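Local coordinates for cycloserine biosynthesis protein DcsG (Streptomyces lavendulae, PDB 6JIL) that catalyses the ATP-dependent cyclisation of O-ureido-D-serine to the antibiotic D-cycloserine, as a magnesium-dependent ATP-grasp ligase, at residues 92-95 and 96-100; 38-41 and 42-45; 17-20 and 21-25; 159-162 and 163-167. All coordinates share one frame; numbering follows the deposited sequence.

In the fold
From the N terminus, contact 3 (17-25) comes first, where the loop after strand 4-8 turns into helix 19-28 of a beta-alpha-beta unit. Contact 2 (38-45) follows in the loop between strand 33-37 of the same parallel sheet and strand 50-55. Contact 1 (92-100) leads from an ADP-binding lysine into helix 94-100, and contact 4 (159-167) lies on helix 155-167 beside the antiparallel sheet that contains strand 172-176. All four are local and run in series, so none nests in or crosses another. Contacts 3 and 4 are the farthest apart, about 38 Å between centres, on opposite sides of the chain's centre.

Contact 1 (92-95 and 96-100); sequences KRYL and ADLAA. With ADP (adenosine-5'-diphosphate), chain G.
Tyr94 and Leu98 meet side by side along helix 94-100, just after the ATP-binding Lys92 of this ATP-grasp enzyme. Their apolar contact is light: Tyr94 CD1 lies 4.2 Å from Leu98 CD1, the methyl approaching the ring obliquely. Leu95 reaches the same methyl, with its CD2 4.3 Å from Leu98 CD1. Leu98 also packs on Ala239 and Ser240 of helix 227-244. Lys92 CA lies 3.5 Å above the Tyr94 ring plane, offset toward the rim. Tyr94 CG stands between its backbone N and carbonyl carbon (chi1 57°), which swings the ring back beneath Lys92.

Backbone bonds wind up the turn. Ala96 N donates to Arg93 O, while Tyr94 O accepts Leu98 N at 3.0 Å and, more weakly, Asp97 N. Ala99 N continues the pattern on Leu95 O at 3.1 Å.

Polar ends of the side chains find partners beyond the two segments. Tyr94 OH is hydrogen-bonded to Met270 N, next to the magnesium ligands Glu269 and Glu271, which ties the helix to strand 265-271. Asp97 OD1 bonds Trp88 NE1, and Arg93 forms a salt bridge with Asp91.

The charged contact with the nucleotide belongs to Lys92, whose chain is extended until a bend at chi4 (57°). CE passes 3.4 Å from the bridging oxygen O3A of ADP, and NZ donates a hydrogen bond to the beta-phosphate oxygen O2B of ADP at 2.9 Å.

Contact 2 (38-41 and 42-45); sequences WEDG and TVDW
A type I beta turn from Asp40 to Val43 reverses the chain in the surface loop between strands 33-37 and 50-55. Asp40 and Thr42 make the polar clasp across it. Asp40 OD2 accepts two bonds from the same residue: Thr42 OG1 donates at 2.6 Å on the syn side, 30° out of the carboxylate plane, and Thr42 N donates at 2.9 Å from higher above that plane. Both donors come from the same face of the carboxylate. The backbone-to-side-chain bond from Thr42 N makes this an Asx turn laid over the beta turn, which is itself closed by Val43 N donating to Asp40 O at 3.3 Å. Asp40 CG is anti to the backbone N (chi1 -179°), carrying the carboxylate across the turn to meet the threonine.

Val43 meets Asp40 at about a right angle, its CG2 3.7 Å from Asp40 OD1. The other methyl, CG1, stands 3.4 Å above one face of the Trp45 ring, toward its rim. Trp45 CZ2 reaches Trp38 CA at 4.2 Å, and a water bridges Trp38 O and Trp45 NE1, accepting from the latter. Beyond the loop, Trp38 and Trp45 make edge-to-face contacts with Phe66 and Phe69 respectively, Trp38 NE1 bonds Asp9, and both tryptophans touch strand 4-8.

Two donors on one oxygen should limit rotation of the Asp40 carboxylate and probably favour its ionised form.

Contact 3 (17-20 and 21-25); sequences YDMP and PLLEA
Met19, modelled as selenomethionine, and Leu23 slant across one another one helical turn apart, Met19 CG lying 4.2 Å from Leu23 CD1. The Met19 chain leaves with CG anti to the backbone N (chi1 -159°) and then bends at chi2 and chi3. Leu23 CG packs 3.2 Å from Met19 O, the carbonyl that also accepts Leu23 N at 2.9 Å. Both side chains rest on Leu6 of strand 4-8.

Pro20 and Pro21 point the same way, side by side. Pro21 touches the carbonyls of Asp18 and Tyr17, its CG 3.0 Å from Asp18 O and its CD 3.2 Å from Tyr17 O. Pro21 has no N-H to give; Leu22 N meets Asp18 O at 2.9 Å and nearly in line with the carbonyl bond.

These residues lead into helix 19-28, part of a beta-alpha-beta unit with strands 4-8 and 33-37. The Asp18 carboxylate turns to another loop, accepting Leu277 N and Leu279 N, while Leu22 packs on Phe289 of helix 285-296.

On the outer side Glu24 N bonds weakly to Pro20 O. A bend at chi2 (-43°) turns the Glu24 carboxylate back to a water that donates both to its OE1 and to Pro20 O, at 2.8 Å each; OE1 also forms a salt bridge with Arg27.

Contact 4 (159-162 and 163-167); sequences SRHV and ARLLA
His161 and Arg164 lie with ring and guanidinium almost parallel, their planes 6° apart, although their chains slant across each other. Arg164 NH2 comes within 3.3 Å of His161 CD2; it approaches the imidazole obliquely and makes no hydrogen bond with NE2. One residue on, Leu165 CD1 touches the ring at NE2, 4.0 Å away, so an arginine and a leucine both border the histidine. A second apolar pair, Val162 and Leu166, runs side by side in the same direction, with Val162 CG1 3.9 Å from Leu166 CD1.

Torsions and outside partners set these groups in place. His161 CG and Arg164 CG both stand anti to their backbone N, and Arg164 then bends at chi3 (69°), which turns the guanidinium back alongside the imidazole. His161 ND1 is hydrogen-bonded to Tyr150 OH, which fixes the ring's rotation, and Arg164 forms a salt bridge with Asp146.

Beneath the side chains runs the helical backbone. Ala163 N donates to Ser159 O at 2.8 Å and Arg164 N to Arg160 O at 3.1 Å. Val162 O takes Leu166 N at 3.0 Å and a weak second bond from Leu165 N.

Farther out, Val162, Leu165 and Leu166 pack on Val172 of strand 172-176, and Ser159 and Ala163 face helix 117-127. The arrangement is that of an amphipathic helix, here 155-167, laid against the antiparallel sheet that carries the ATP-binding Lys137 and Gln175 of the ATP-grasp fold.

Contact 1 (92-95 and 96-100)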
loop_
_atom_site.group_PDB
_atom_site.type_symbol
_atom_site.label_atom_id
_atom_site.label_comp_id
_atom_site.label_asym_id
_atom_site.label_seq_id
_atom_site.Cartn_x
_atom_site.Cartn_y
_atom_site.Cartn_z
ATOM N N LYS A 92 3.777 -3.481 6.264
ATOM C CA LYS A 92 4.495 -2.217 6.352
ATOM C C LYS A 92 5.890 -2.284 6.958
ATOM O O LYS A 92 6.580 -1.269 7.055
ATOM C CB LYS A 92 3.645 -1.182 7.088
ATOM C CG LYS A 92 2.513 -0.614 6.231
ATOM C CD LYS A 92 1.661 0.374 7.021
ATOM C CE LYS A 92 0.652 1.086 6.130
ATOM N NZ LYS A 92 -0.238 0.125 5.423
ATOM N N ARG A 93 6.310 -3.477 7.362
ATOM C CA ARG A 93 7.649 -3.638 7.903
ATOM C C ARG A 93 8.663 -3.399 6.779
ATOM O O ARG A 93 9.865 -3.309 7.026
ATOM C CB ARG A 93 7.817 -5.036 8.500
ATOM C CG ARG A 93 7.164 -5.171 9.863
ATOM C CD ARG A 93 6.742 -6.589 10.141
ATOM N NE ARG A 93 7.866 -7.515 10.139
ATOM C CZ ARG A 93 7.731 -8.833 10.056
ATOM N NH1 ARG A 93 6.517 -9.363 9.966
ATOM N NH2 ARG A 93 8.803 -9.616 10.052
ATOM N N TYR A 94 8.175 -3.277 5.547
ATOM C CA TYR A 94 9.067 -3.019 4.423
ATOM C C TYR A 94 9.695 -1.625 4.568
ATOM O O TYR A 94 10.692 -1.313 3.916
ATOM C CB TYR A 94 8.314 -3.151 3.079
ATOM C CG TYR A 94 7.106 -2.241 2.935
ATOM C CD1 TYR A 94 7.252 -0.850 2.914
ATOM C CD2 TYR A 94 5.817 -2.765 2.891
ATOM C CE1 TYR A 94 6.145 -0.011 2.865
ATOM C CE2 TYR A 94 4.700 -1.930 2.843
ATOM C CZ TYR A 94 4.870 -0.557 2.837
ATOM O OH TYR A 94 3.777 0.278 2.855
ATOM N N LEU A 95 9.120 -0.786 5.424
ATOM C CA LEU A 95 9.665 0.561 5.631
ATOM C C LEU A 95 11.080 0.528 6.214
ATOM O O LEU A 95 11.850 1.465 6.024
ATOM C CB LEU A 95 8.764 1.390 6.555
ATOM C CG LEU A 95 7.405 1.843 6.013
ATOM C CD1 LEU A 95 6.630 2.484 7.136
ATOM C CD2 LEU A 95 7.579 2.820 4.853
ATOM N N ALA A 96 11.419 -0.543 6.927
ATOM C CA ALA A 96 12.756 -0.661 7.508
ATOM C C ALA A 96 13.750 -1.078 6.430
ATOM O O ALA A 96 14.919 -0.692 6.467
ATOM C CB ALA A 96 12.756 -1.668 8.648
ATOM N N ASP A 97 13.284 -1.873 5.472
ATOM C CA ASP A 97 14.136 -2.308 4.377
ATOM C C ASP A 97 14.417 -1.089 3.504
ATOM O O ASP A 97 15.528 -0.918 2.995
ATOM C CB ASP A 97 13.443 -3.401 3.559
ATOM C CG ASP A 97 13.291 -4.705 4.334
ATOM O OD1 ASP A 97 12.156 -5.226 4.426
ATOM O OD2 ASP A 97 14.309 -5.215 4.846
ATOM N N LEU A 98 13.409 -0.234 3.343
ATOM C CA LEU A 98 13.576 0.976 2.547
ATOM C C LEU A 98 14.590 1.885 3.222
ATOM O O LEU A 98 15.443 2.470 2.557
ATOM C CB LEU A 98 12.253 1.728 2.392
ATOM C CG LEU A 98 11.208 1.053 1.504
ATOM C CD1 LEU A 98 9.972 1.948 1.376
ATOM C CD2 LEU A 98 11.814 0.777 0.137
ATOM N N ALA A 99 14.495 1.999 4.544
ATOM C CA ALA A 99 15.410 2.844 5.296
ATOM C C ALA A 99 16.852 2.345 5.166
ATOM O O ALA A 99 17.786 3.148 5.108
ATOM C CB ALA A 99 14.999 2.888 6.761
ATOM N N ALA A 100 17.028 1.028 5.102
ATOM C CA ALA A 100 18.357 0.435 4.983
ATOM C C ALA A 100 18.973 0.702 3.613
ATOM O O ALA A 100 20.184 0.568 3.438
ATOM C CB ALA A 100 18.287 -1.065 5.238
HETATM P PB ADP G . -3.110 2.672 5.032
HETATM O O1B ADP G . -3.513 3.879 4.039
HETATM O O2B ADP G . -2.446 1.551 4.238
HETATM O O3B ADP G . -4.393 2.136 5.703
HETATM P PA ADP G . -1.465 4.658 5.990
HETATM O O1A ADP G . -0.044 4.643 6.331
HETATM O O2A ADP G . -1.600 5.172 4.492
HETATM O O3A ADP G . -2.057 3.149 6.188
HETATM O "O5'" ADP G . -2.220 5.632 7.024
HETATM C "C5'" ADP G . -3.509 5.969 6.511
HETATM C "C4'" ADP G . -3.697 7.488 6.623
HETATM O "O4'" ADP G . -3.425 7.922 7.974
HETATM C "C3'" ADP G . -2.730 8.230 5.708
HETATM O "O3'" ADP G . -3.282 8.439 4.414
HETATM C "C2'" ADP G . -2.465 9.531 6.469
HETATM O "O2'" ADP G . -3.411 10.548 6.125
HETATM C "C1'" ADP G . -2.567 9.106 7.951
HETATM N N9 ADP G . -1.226 8.814 8.531
HETATM C C8 ADP G . -0.702 7.580 8.831
HETATM N N7 ADP G . 0.473 7.701 9.376
HETATM C C5 ADP G . 0.792 9.008 9.464
HETATM C C6 ADP G . 1.805 9.740 10.142
HETATM N N6 ADP G . 2.880 9.086 10.728
HETATM N N1 ADP G . 1.691 11.079 10.220
HETATM C C2 ADP G . 0.657 11.731 9.686
HETATM N N3 ADP G . -0.319 11.088 9.049
HETATM C C4 ADP G . -0.296 9.748 8.914
#

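Contact 2 (38-41 and 42-45)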
loop_
_atom_site.group_PDB
_atom_site.type_symbol
_atom_site.label_atom_id
_atom_site.label_comp_id
_atom_site.label_asym_id
_atom_site.label_seq_id
_atom_site.Cartn_x
_atom_site.Cartn_y
_atom_site.Cartn_z
ATOM N N TRP A 38 -11.470 -13.393 -4.882
ATOM C CA TRP A 38 -10.584 -14.400 -4.317
ATOM C C TRP A 38 -11.289 -15.389 -3.394
ATOM O O TRP A 38 -10.750 -16.466 -3.112
ATOM C CB TRP A 38 -9.388 -13.752 -3.594
ATOM C CG TRP A 38 -9.731 -12.890 -2.416
ATOM C CD1 TRP A 38 -10.241 -11.625 -2.442
ATOM C CD2 TRP A 38 -9.558 -13.224 -1.031
ATOM N NE1 TRP A 38 -10.389 -11.145 -1.161
ATOM C CE2 TRP A 38 -9.979 -12.106 -0.275
ATOM C CE3 TRP A 38 -9.085 -14.359 -0.355
ATOM C CZ2 TRP A 38 -9.944 -12.087 1.126
ATOM C CZ3 TRP A 38 -9.049 -14.340 1.049
ATOM C CH2 TRP A 38 -9.476 -13.211 1.768
ATOM N N GLU A 39 -12.488 -15.036 -2.935
ATOM C CA GLU A 39 -13.255 -15.917 -2.049
ATOM C C GLU A 39 -14.323 -16.728 -2.784
ATOM O O GLU A 39 -15.142 -17.403 -2.166
ATOM C CB GLU A 39 -13.895 -15.108 -0.915
ATOM C CG GLU A 39 -12.898 -14.744 0.180
ATOM C CD GLU A 39 -13.478 -13.855 1.264
ATOM O OE1 GLU A 39 -13.022 -13.976 2.427
ATOM O OE2 GLU A 39 -14.371 -13.030 0.960
ATOM N N ASP A 40 -14.310 -16.657 -4.110
ATOM C CA ASP A 40 -15.265 -17.395 -4.926
ATOM C C ASP A 40 -14.705 -18.791 -5.192
ATOM O O ASP A 40 -13.812 -18.967 -6.017
ATOM C CB ASP A 40 -15.489 -16.656 -6.243
ATOM C CG ASP A 40 -16.497 -17.343 -7.139
ATOM O OD1 ASP A 40 -16.808 -16.772 -8.205
ATOM O OD2 ASP A 40 -16.976 -18.442 -6.785
ATOM N N GLY A 41 -15.238 -19.783 -4.490
ATOM C CA GLY A 41 -14.759 -21.144 -4.652
ATOM C C GLY A 41 -15.035 -21.790 -5.999
ATOM O O GLY A 41 -14.519 -22.869 -6.276
ATOM N N THR A 42 -15.832 -21.138 -6.840
ATOM C CA THR A 42 -16.164 -21.691 -8.153
ATOM C C THR A 42 -15.145 -21.336 -9.237
ATOM O O THR A 42 -15.314 -21.710 -10.398
ATOM C CB THR A 42 -17.546 -21.202 -8.633
ATOM O OG1 THR A 42 -17.470 -19.813 -8.979
ATOM C CG2 THR A 42 -18.584 -21.387 -7.532
ATOM N N VAL A 43 -14.089 -20.620 -8.860
ATOM C CA VAL A 43 -13.073 -20.223 -9.823
ATOM C C VAL A 43 -11.971 -21.258 -10.023
ATOM O O VAL A 43 -11.368 -21.735 -9.069
ATOM C CB VAL A 43 -12.405 -18.899 -9.418
ATOM C CG1 VAL A 43 -11.393 -18.488 -10.471
ATOM C CG2 VAL A 43 -13.455 -17.819 -9.244
ATOM N N ASP A 44 -11.718 -21.605 -11.274
ATOM C CA ASP A 44 -10.662 -22.555 -11.587
ATOM C C ASP A 44 -9.462 -21.701 -11.979
ATOM O O ASP A 44 -9.309 -21.329 -13.143
ATOM C CB ASP A 44 -11.086 -23.448 -12.754
ATOM C CG ASP A 44 -10.015 -24.442 -13.141
ATOM O OD1 ASP A 44 -8.954 -24.448 -12.484
ATOM O OD2 ASP A 44 -10.237 -25.214 -14.100
ATOM N N TRP A 45 -8.621 -21.383 -10.999
ATOM C CA TRP A 45 -7.460 -20.536 -11.241
ATOM C C TRP A 45 -6.441 -21.127 -12.210
ATOM O O TRP A 45 -5.592 -20.413 -12.741
ATOM C CB TRP A 45 -6.807 -20.167 -9.906
ATOM C CG TRP A 45 -7.770 -19.436 -9.003
ATOM C CD1 TRP A 45 -8.673 -19.994 -8.140
ATOM C CD2 TRP A 45 -7.994 -18.019 -8.952
ATOM N NE1 TRP A 45 -9.447 -19.018 -7.561
ATOM C CE2 TRP A 45 -9.053 -17.796 -8.041
ATOM C CE3 TRP A 45 -7.406 -16.918 -9.592
ATOM C CZ2 TRP A 45 -9.538 -16.508 -7.749
ATOM C CZ3 TRP A 45 -7.886 -15.641 -9.305
ATOM C CH2 TRP A 45 -8.945 -15.448 -8.388
HETATM O O HOH W 1 -10.938 -18.489 -5.010
#

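Contact 3 (17-20 and 21-25)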
loop_
_atom_site.group_PDB
_atom_site.type_symbol
_atom_site.label_atom_id
_atom_site.label_comp_id
_atom_site.label_asym_id
_atom_site.label_seq_id
_atom_site.Cartn_x
_atom_site.Cartn_y
_atom_site.Cartn_z
ATOM N N TYR A 17 -12.054 2.145 -8.359
ATOM C CA TYR A 17 -12.250 3.057 -9.484
ATOM C C TYR A 17 -11.376 2.709 -10.679
ATOM O O TYR A 17 -11.661 3.131 -11.797
ATOM C CB TYR A 17 -11.986 4.497 -9.034
ATOM C CG TYR A 17 -12.637 4.787 -7.709
ATOM C CD1 TYR A 17 -11.878 5.172 -6.606
ATOM C CD2 TYR A 17 -14.004 4.574 -7.527
ATOM C CE1 TYR A 17 -12.467 5.329 -5.347
ATOM C CE2 TYR A 17 -14.599 4.725 -6.274
ATOM C CZ TYR A 17 -13.827 5.099 -5.191
ATOM O OH TYR A 17 -14.413 5.222 -3.949
ATOM N N ASP A 18 -10.337 1.912 -10.444
ATOM C CA ASP A 18 -9.418 1.523 -11.506
ATOM C C ASP A 18 -9.911 0.399 -12.428
ATOM O O ASP A 18 -9.548 0.357 -13.603
ATOM C CB ASP A 18 -8.068 1.115 -10.895
ATOM C CG ASP A 18 -7.381 2.263 -10.161
ATOM O OD1 ASP A 18 -6.740 1.998 -9.115
ATOM O OD2 ASP A 18 -7.467 3.424 -10.629
HETATM N N MSE A 19 -10.745 -0.497 -11.917
HETATM C CA MSE A 19 -11.204 -1.623 -12.734
HETATM C C MSE A 19 -11.831 -1.270 -14.085
HETATM O O MSE A 19 -11.454 -1.840 -15.107
HETATM C CB MSE A 19 -12.167 -2.512 -11.950
HETATM C CG MSE A 19 -12.272 -3.919 -12.534
HETATM SE SE MSE A 19 -10.559 -4.883 -12.515
HETATM C CE MSE A 19 -10.574 -5.419 -10.649
ATOM N N PRO A 20 -12.798 -0.338 -14.111
ATOM C CA PRO A 20 -13.420 0.025 -15.394
ATOM C C PRO A 20 -12.395 0.475 -16.445
ATOM O O PRO A 20 -12.348 -0.067 -17.548
ATOM C CB PRO A 20 -14.392 1.142 -15.007
ATOM C CG PRO A 20 -14.801 0.764 -13.613
ATOM C CD PRO A 20 -13.478 0.329 -12.984
ATOM N N PRO A 21 -11.562 1.476 -16.118
ATOM C CA PRO A 21 -10.572 1.917 -17.105
ATOM C C PRO A 21 -9.505 0.855 -17.418
ATOM O O PRO A 21 -9.015 0.775 -18.546
ATOM C CB PRO A 21 -9.981 3.173 -16.463
ATOM C CG PRO A 21 -10.137 2.914 -14.999
ATOM C CD PRO A 21 -11.506 2.318 -14.907
ATOM N N LEU A 22 -9.152 0.041 -16.426
ATOM C CA LEU A 22 -8.146 -1.001 -16.633
ATOM C C LEU A 22 -8.645 -2.047 -17.621
ATOM O O LEU A 22 -7.880 -2.534 -18.456
ATOM C CB LEU A 22 -7.768 -1.673 -15.303
ATOM C CG LEU A 22 -6.833 -2.897 -15.382
ATOM C CD1 LEU A 22 -5.592 -2.565 -16.218
ATOM C CD2 LEU A 22 -6.430 -3.337 -13.971
ATOM N N LEU A 23 -9.927 -2.386 -17.533
ATOM C CA LEU A 23 -10.511 -3.365 -18.438
ATOM C C LEU A 23 -10.507 -2.854 -19.883
ATOM O O LEU A 23 -10.245 -3.613 -20.815
ATOM C CB LEU A 23 -11.940 -3.701 -18.009
ATOM C CG LEU A 23 -12.111 -4.553 -16.745
ATOM C CD1 LEU A 23 -13.596 -4.717 -16.437
ATOM C CD2 LEU A 23 -11.467 -5.916 -16.956
ATOM N N GLU A 24 -10.797 -1.572 -20.075
ATOM C CA GLU A 24 -10.794 -1.017 -21.419
ATOM C C GLU A 24 -9.382 -1.037 -21.996
ATOM O O GLU A 24 -9.182 -1.387 -23.162
ATOM C CB GLU A 24 -11.343 0.410 -21.414
ATOM C CG GLU A 24 -12.846 0.464 -21.225
ATOM C CD GLU A 24 -13.578 -0.590 -22.058
ATOM O OE1 GLU A 24 -13.905 -1.670 -21.510
ATOM O OE2 GLU A 24 -13.811 -0.340 -23.264
ATOM N N ALA A 25 -8.406 -0.676 -21.166
ATOM C CA ALA A 25 -7.005 -0.665 -21.576
ATOM C C ALA A 25 -6.576 -2.082 -21.950
ATOM O O ALA A 25 -5.848 -2.282 -22.925
ATOM C CB ALA A 25 -6.133 -0.134 -20.441
HETATM O O HOH W 2 -14.553 -1.127 -18.871
#

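Contact 4 (159-162 and 163-167)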
loop_
_atom_site.group_PDB
_atom_site.type_symbol
_atom_site.label_atom_id
_atom_site.label_comp_id
_atom_site.label_asym_id
_atom_site.label_seq_id
_atom_site.Cartn_x
_atom_site.Cartn_y
_atom_site.Cartn_z
ATOM N N SER A 159 -1.934 2.192 23.935
ATOM C CA SER A 159 -1.355 0.893 24.230
ATOM C C SER A 159 -2.453 -0.157 24.141
ATOM O O SER A 159 -2.194 -1.313 23.799
ATOM C CB SER A 159 -0.719 0.882 25.623
ATOM O OG SER A 159 -1.687 1.062 26.644
ATOM N N ARG A 160 -3.683 0.253 24.448
ATOM C CA ARG A 160 -4.822 -0.656 24.386
ATOM C C ARG A 160 -5.162 -0.903 22.927
ATOM O O ARG A 160 -5.603 -1.989 22.558
ATOM C CB ARG A 160 -6.024 -0.071 25.130
ATOM C CG ARG A 160 -6.032 -0.387 26.627
ATOM C CD ARG A 160 -6.592 0.772 27.453
ATOM N NE ARG A 160 -7.865 1.279 26.939
ATOM C CZ ARG A 160 -8.485 2.359 27.409
ATOM N NH1 ARG A 160 -7.951 3.050 28.410
ATOM N NH2 ARG A 160 -9.637 2.753 26.876
ATOM N N HIS A 161 -4.950 0.109 22.099
ATOM C CA HIS A 161 -5.201 -0.028 20.670
ATOM C C HIS A 161 -4.138 -0.996 20.157
ATOM O O HIS A 161 -4.430 -1.914 19.391
ATOM C CB HIS A 161 -5.069 1.333 19.974
ATOM C CG HIS A 161 -5.272 1.285 18.491
ATOM N ND1 HIS A 161 -5.102 2.389 17.683
ATOM C CD2 HIS A 161 -5.620 0.269 17.667
ATOM C CE1 HIS A 161 -5.336 2.055 16.426
ATOM N NE2 HIS A 161 -5.652 0.773 16.389
ATOM N N VAL A 162 -2.907 -0.795 20.615
ATOM C CA VAL A 162 -1.790 -1.638 20.217
ATOM C C VAL A 162 -2.033 -3.084 20.628
ATOM O O VAL A 162 -1.865 -4.003 19.824
ATOM C CB VAL A 162 -0.455 -1.138 20.844
ATOM C CG1 VAL A 162 0.652 -2.167 20.633
ATOM C CG2 VAL A 162 -0.055 0.185 20.205
ATOM N N ALA A 163 -2.443 -3.278 21.878
ATOM C CA ALA A 163 -2.690 -4.615 22.392
ATOM C C ALA A 163 -3.721 -5.349 21.547
ATOM O O ALA A 163 -3.542 -6.521 21.222
ATOM C CB ALA A 163 -3.153 -4.546 23.847
ATOM N N ARG A 164 -4.792 -4.647 21.195
ATOM C CA ARG A 164 -5.872 -5.214 20.391
ATOM C C ARG A 164 -5.339 -5.777 19.076
ATOM O O ARG A 164 -5.810 -6.807 18.598
ATOM C CB ARG A 164 -6.939 -4.136 20.121
ATOM C CG ARG A 164 -8.077 -4.571 19.199
ATOM C CD ARG A 164 -9.225 -3.543 19.168
ATOM N NE ARG A 164 -8.882 -2.281 18.508
ATOM C CZ ARG A 164 -8.851 -2.106 17.188
ATOM N NH1 ARG A 164 -9.148 -3.113 16.374
ATOM N NH2 ARG A 164 -8.521 -0.925 16.678
ATOM N N LEU A 165 -4.352 -5.096 18.499
ATOM C CA LEU A 165 -3.762 -5.519 17.233
ATOM C C LEU A 165 -2.820 -6.704 17.393
ATOM O O LEU A 165 -2.786 -7.603 16.554
ATOM C CB LEU A 165 -3.011 -4.350 16.584
ATOM C CG LEU A 165 -3.911 -3.206 16.119
ATOM C CD1 LEU A 165 -3.085 -2.140 15.414
ATOM C CD2 LEU A 165 -4.962 -3.763 15.182
ATOM N N LEU A 166 -2.046 -6.693 18.466
ATOM C CA LEU A 166 -1.119 -7.782 18.726
ATOM C C LEU A 166 -1.918 -9.056 18.978
ATOM O O LEU A 166 -1.535 -10.142 18.537
ATOM C CB LEU A 166 -0.253 -7.455 19.946
ATOM C CG LEU A 166 0.591 -6.181 19.836
ATOM C CD1 LEU A 166 1.353 -5.958 21.132
ATOM C CD2 LEU A 166 1.554 -6.294 18.653
ATOM N N ALA A 167 -3.037 -8.909 19.682
ATOM C CA ALA A 167 -3.897 -10.038 20.009
ATOM C C ALA A 167 -4.354 -10.768 18.757
ATOM O O ALA A 167 -4.540 -11.980 18.775
ATOM C CB ALA A 167 -5.107 -9.561 20.805
#